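Local coordinates for malonyl-CoA decarboxylase (Rhodopseudomonas palustris, PDB 4KSA), which probably catalyses the decarboxylation of malonyl-CoA to acetyl-CoA and carbon dioxide, at residues Val357-Leu366 with Arg389-Gly397. Residues are numbered along the deposited sequence; the frame is centred on the assembly and turned at random.
Sequences VLQLAAAYFL and RLDRLNFLG
L393 reaches from strand 389-394 onto the 357-366 part of helix 347-367, between L358, A361 and F365. Its CB lies 3.8 Å from CD2 of L358, the two side chains running antiparallel alongside one another. With CG anti to the carbonyl carbon (chi1 -50°), both methyls are carried to the helix and part there: CD1 comes to the backbone O of L358 and, at 4.1 Å, to CB of A361, while CD2 meets the F365 ring obliquely, 3.8 Å from CE1. L390, three residues earlier, lies nearly perpendicular to the F365 side chain; its CD2 sits 3.7 Å from F365 CB and also touches CD1 of L366. Exchanging F365 for alanine removes the ring beside CD2 of L393 and would probably open a gap between the two leucines, leaving L390 with the alanine CB and L366 but no ring carbons beside it.

The arrangement is a helix packed on the edge strand of a mixed beta-sheet in the malonyl-CoA decarboxylase C-terminal domain, whose family belongs to the acetyltransferase clan. Strand 389-394 is outermost in this chain and antiparallel to strand 411-416. D391 and R392 form a classic beta bulge opposite N413. Helix and strand axes approach to 9.5 Å at 132°, and no hydrogen bond joins the segments.

Past the strand, a type II turn runs from N394 to G397. Within it F395 holds CG anti to its backbone N (chi1 -173°) and offers its ring edge to V357, whose CB is 3.9 Å from CE1. CD2 of L358 also lies near that ring's plane, 3.9 Å from F395 CB. L353 and K354, earlier on the same helix, touch F395 as well. On the helix, V357 and A361 also pack on F311 of helix 311-320.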
loop_
_atom_site.group_PDB
_atom_site.type_symbol
_atom_site.label_atom_id
_atom_site.label_comp_id
_atom_site.label_asym_id
_atom_site.label_seq_id
_atom_site.Cartn_x
_atom_site.Cartn_y
_atom_site.Cartn_z
ATOM N N VAL A 357 -48.901 -12.606 -21.706
ATOM C CA VAL A 357 -47.935 -12.672 -20.616
ATOM C C VAL A 357 -47.265 -11.327 -20.351
ATOM O O VAL A 357 -47.358 -10.793 -19.244
ATOM C CB VAL A 357 -46.863 -13.746 -20.876
ATOM C CG1 VAL A 357 -45.703 -13.564 -19.941
ATOM C CG2 VAL A 357 -47.462 -15.110 -20.656
ATOM N N LEU A 358 -46.600 -10.770 -21.355
ATOM C CA LEU A 358 -45.933 -9.484 -21.186
ATOM C C LEU A 358 -46.839 -8.454 -20.535
ATOM O O LEU A 358 -46.386 -7.609 -19.775
ATOM C CB LEU A 358 -45.457 -8.944 -22.531
ATOM C CG LEU A 358 -44.363 -9.762 -23.205
ATOM C CD1 LEU A 358 -43.964 -9.110 -24.510
ATOM C CD2 LEU A 358 -43.172 -9.873 -22.278
ATOM N N GLN A 359 -48.126 -8.518 -20.834
ATOM C CA GLN A 359 -49.054 -7.560 -20.264
ATOM C C GLN A 359 -49.348 -7.873 -18.801
ATOM O O GLN A 359 -49.613 -6.973 -18.011
ATOM C CB GLN A 359 -50.346 -7.543 -21.066
ATOM C CG GLN A 359 -51.283 -6.430 -20.651
ATOM C CD GLN A 359 -52.678 -6.653 -21.171
ATOM O OE1 GLN A 359 -52.906 -6.685 -22.390
ATOM N NE2 GLN A 359 -53.632 -6.824 -20.248
ATOM N N LEU A 360 -49.321 -9.150 -18.445
ATOM C CA LEU A 360 -49.555 -9.542 -17.065
ATOM C C LEU A 360 -48.300 -9.171 -16.277
ATOM O O LEU A 360 -48.377 -8.673 -15.142
ATOM C CB LEU A 360 -49.803 -11.045 -16.974
ATOM C CG LEU A 360 -51.189 -11.502 -17.413
ATOM C CD1 LEU A 360 -51.259 -13.019 -17.429
ATOM C CD2 LEU A 360 -52.215 -10.914 -16.456
ATOM N N ALA A 361 -47.144 -9.402 -16.894
ATOM C CA ALA A 361 -45.874 -9.085 -16.266
ATOM C C ALA A 361 -45.846 -7.610 -15.881
ATOM O O ALA A 361 -45.403 -7.256 -14.792
ATOM C CB ALA A 361 -44.738 -9.402 -17.204
ATOM N N ALA A 362 -46.333 -6.751 -16.769
ATOM C CA ALA A 362 -46.354 -5.317 -16.502
ATOM C C ALA A 362 -47.157 -4.961 -15.243
ATOM O O ALA A 362 -46.739 -4.121 -14.452
ATOM C CB ALA A 362 -46.909 -4.579 -17.704
ATOM N N ALA A 363 -48.312 -5.588 -15.054
ATOM C CA ALA A 363 -49.112 -5.296 -13.872
ATOM C C ALA A 363 -48.344 -5.842 -12.672
ATOM O O ALA A 363 -48.351 -5.247 -11.595
ATOM C CB ALA A 363 -50.477 -5.953 -13.970
ATOM N N TYR A 364 -47.684 -6.979 -12.870
ATOM C CA TYR A 364 -46.880 -7.586 -11.816
ATOM C C TYR A 364 -45.853 -6.541 -11.346
ATOM O O TYR A 364 -45.885 -6.060 -10.214
ATOM C CB TYR A 364 -46.164 -8.819 -12.374
ATOM C CG TYR A 364 -45.151 -9.431 -11.444
ATOM C CD1 TYR A 364 -45.522 -9.892 -10.185
ATOM C CD2 TYR A 364 -43.822 -9.577 -11.832
ATOM C CE1 TYR A 364 -44.597 -10.489 -9.330
ATOM C CE2 TYR A 364 -42.884 -10.177 -10.984
ATOM C CZ TYR A 364 -43.282 -10.633 -9.736
ATOM O OH TYR A 364 -42.376 -11.251 -8.908
ATOM N N PHE A 365 -44.958 -6.180 -12.249
ATOM C CA PHE A 365 -43.931 -5.210 -11.958
ATOM C C PHE A 365 -44.442 -3.860 -11.499
ATOM O O PHE A 365 -43.974 -3.334 -10.492
ATOM C CB PHE A 365 -43.054 -5.020 -13.188
ATOM C CG PHE A 365 -42.094 -6.141 -13.421
ATOM C CD1 PHE A 365 -41.941 -6.688 -14.688
ATOM C CD2 PHE A 365 -41.295 -6.613 -12.384
ATOM C CE1 PHE A 365 -41.000 -7.685 -14.921
ATOM C CE2 PHE A 365 -40.352 -7.607 -12.606
ATOM C CZ PHE A 365 -40.201 -8.144 -13.876
ATOM N N LEU A 366 -45.397 -3.290 -12.223
ATOM C CA LEU A 366 -45.896 -1.971 -11.861
ATOM C C LEU A 366 -46.998 -1.894 -10.820
ATOM O O LEU A 366 -47.162 -0.851 -10.181
ATOM C CB LEU A 366 -46.343 -1.217 -13.111
ATOM C CG LEU A 366 -45.243 -0.559 -13.943
ATOM C CD1 LEU A 366 -44.145 -1.536 -14.239
ATOM C CD2 LEU A 366 -45.835 -0.053 -15.231
ATOM N N ARG A 389 -34.109 1.841 -13.892
ATOM C CA ARG A 389 -35.385 2.011 -14.591
ATOM C C ARG A 389 -35.754 0.683 -15.240
ATOM O O ARG A 389 -34.895 0.029 -15.830
ATOM C CB ARG A 389 -35.225 3.076 -15.692
ATOM C CG ARG A 389 -36.357 3.136 -16.736
ATOM C CD ARG A 389 -36.146 4.267 -17.758
ATOM N NE ARG A 389 -35.529 3.802 -19.002
ATOM C CZ ARG A 389 -34.772 4.562 -19.800
ATOM N NH1 ARG A 389 -34.251 4.059 -20.915
ATOM N NH2 ARG A 389 -34.518 5.824 -19.475
ATOM N N LEU A 390 -37.015 0.267 -15.117
ATOM C CA LEU A 390 -37.456 -0.974 -15.757
ATOM C C LEU A 390 -37.563 -0.630 -17.252
ATOM O O LEU A 390 -38.474 0.078 -17.660
ATOM C CB LEU A 390 -38.806 -1.398 -15.197
ATOM C CG LEU A 390 -39.424 -2.611 -15.892
ATOM C CD1 LEU A 390 -38.434 -3.771 -15.925
ATOM C CD2 LEU A 390 -40.704 -2.996 -15.160
ATOM N N ASP A 391 -36.636 -1.141 -18.054
ATOM C CA ASP A 391 -36.570 -0.797 -19.466
ATOM C C ASP A 391 -37.187 -1.724 -20.525
ATOM O O ASP A 391 -37.682 -1.242 -21.541
ATOM C CB ASP A 391 -35.106 -0.526 -19.826
ATOM C CG ASP A 391 -34.949 0.487 -20.942
ATOM O OD1 ASP A 391 -35.466 1.616 -20.795
ATOM O OD2 ASP A 391 -34.293 0.156 -21.960
ATOM N N ARG A 392 -37.159 -3.033 -20.324
ATOM C CA ARG A 392 -37.742 -3.927 -21.311
ATOM C C ARG A 392 -38.043 -5.308 -20.767
ATOM O O ARG A 392 -37.306 -5.820 -19.945
ATOM C CB ARG A 392 -36.826 -4.046 -22.531
ATOM C CG ARG A 392 -36.742 -5.460 -23.108
ATOM C CD ARG A 392 -36.517 -5.450 -24.601
ATOM N NE ARG A 392 -35.445 -4.547 -24.988
ATOM C CZ ARG A 392 -34.168 -4.894 -25.130
ATOM N NH1 ARG A 392 -33.270 -3.976 -25.486
ATOM N NH2 ARG A 392 -33.792 -6.155 -24.932
ATOM N N LEU A 393 -39.126 -5.909 -21.248
ATOM C CA LEU A 393 -39.528 -7.245 -20.821
ATOM C C LEU A 393 -39.119 -8.218 -21.916
ATOM O O LEU A 393 -39.513 -8.061 -23.060
ATOM C CB LEU A 393 -41.040 -7.283 -20.598
ATOM C CG LEU A 393 -41.599 -6.157 -19.722
ATOM C CD1 LEU A 393 -43.082 -6.372 -19.485
ATOM C CD2 LEU A 393 -40.868 -6.131 -18.397
ATOM N N ASN A 394 -38.329 -9.226 -21.573
ATOM C CA ASN A 394 -37.858 -10.166 -22.576
ATOM C C ASN A 394 -38.562 -11.504 -22.566
ATOM O O ASN A 394 -38.099 -12.444 -21.923
ATOM C CB ASN A 394 -36.357 -10.397 -22.412
ATOM C CG ASN A 394 -35.560 -9.126 -22.544
ATOM O OD1 ASN A 394 -35.585 -8.472 -23.584
ATOM N ND2 ASN A 394 -34.850 -8.760 -21.484
ATOM N N PHE A 395 -39.668 -11.599 -23.298
ATOM C CA PHE A 395 -40.413 -12.848 -23.375
ATOM C C PHE A 395 -39.462 -13.954 -23.838
ATOM O O PHE A 395 -38.678 -13.758 -24.768
ATOM C CB PHE A 395 -41.578 -12.720 -24.368
ATOM C CG PHE A 395 -42.499 -13.911 -24.370
ATOM C CD1 PHE A 395 -43.422 -14.095 -23.340
ATOM C CD2 PHE A 395 -42.407 -14.878 -25.363
ATOM C CE1 PHE A 395 -44.234 -15.230 -23.299
ATOM C CE2 PHE A 395 -43.216 -16.017 -25.326
ATOM C CZ PHE A 395 -44.128 -16.192 -24.294
ATOM N N LEU A 396 -39.528 -15.106 -23.176
ATOM C CA LEU A 396 -38.685 -16.248 -23.519
ATOM C C LEU A 396 -37.189 -15.946 -23.593
ATOM O O LEU A 396 -36.498 -16.404 -24.497
ATOM C CB LEU A 396 -39.157 -16.862 -24.836
ATOM C CG LEU A 396 -40.413 -17.728 -24.713
ATOM C CD1 LEU A 396 -40.857 -18.266 -26.070
ATOM C CD2 LEU A 396 -40.094 -18.869 -23.768
ATOM N N GLY A 397 -36.691 -15.177 -22.633
ATOM C CA GLY A 397 -35.276 -14.867 -22.612
ATOM C C GLY A 397 -34.481 -16.048 -22.075
ATOM O O GLY A 397 -33.340 -16.280 -22.480
#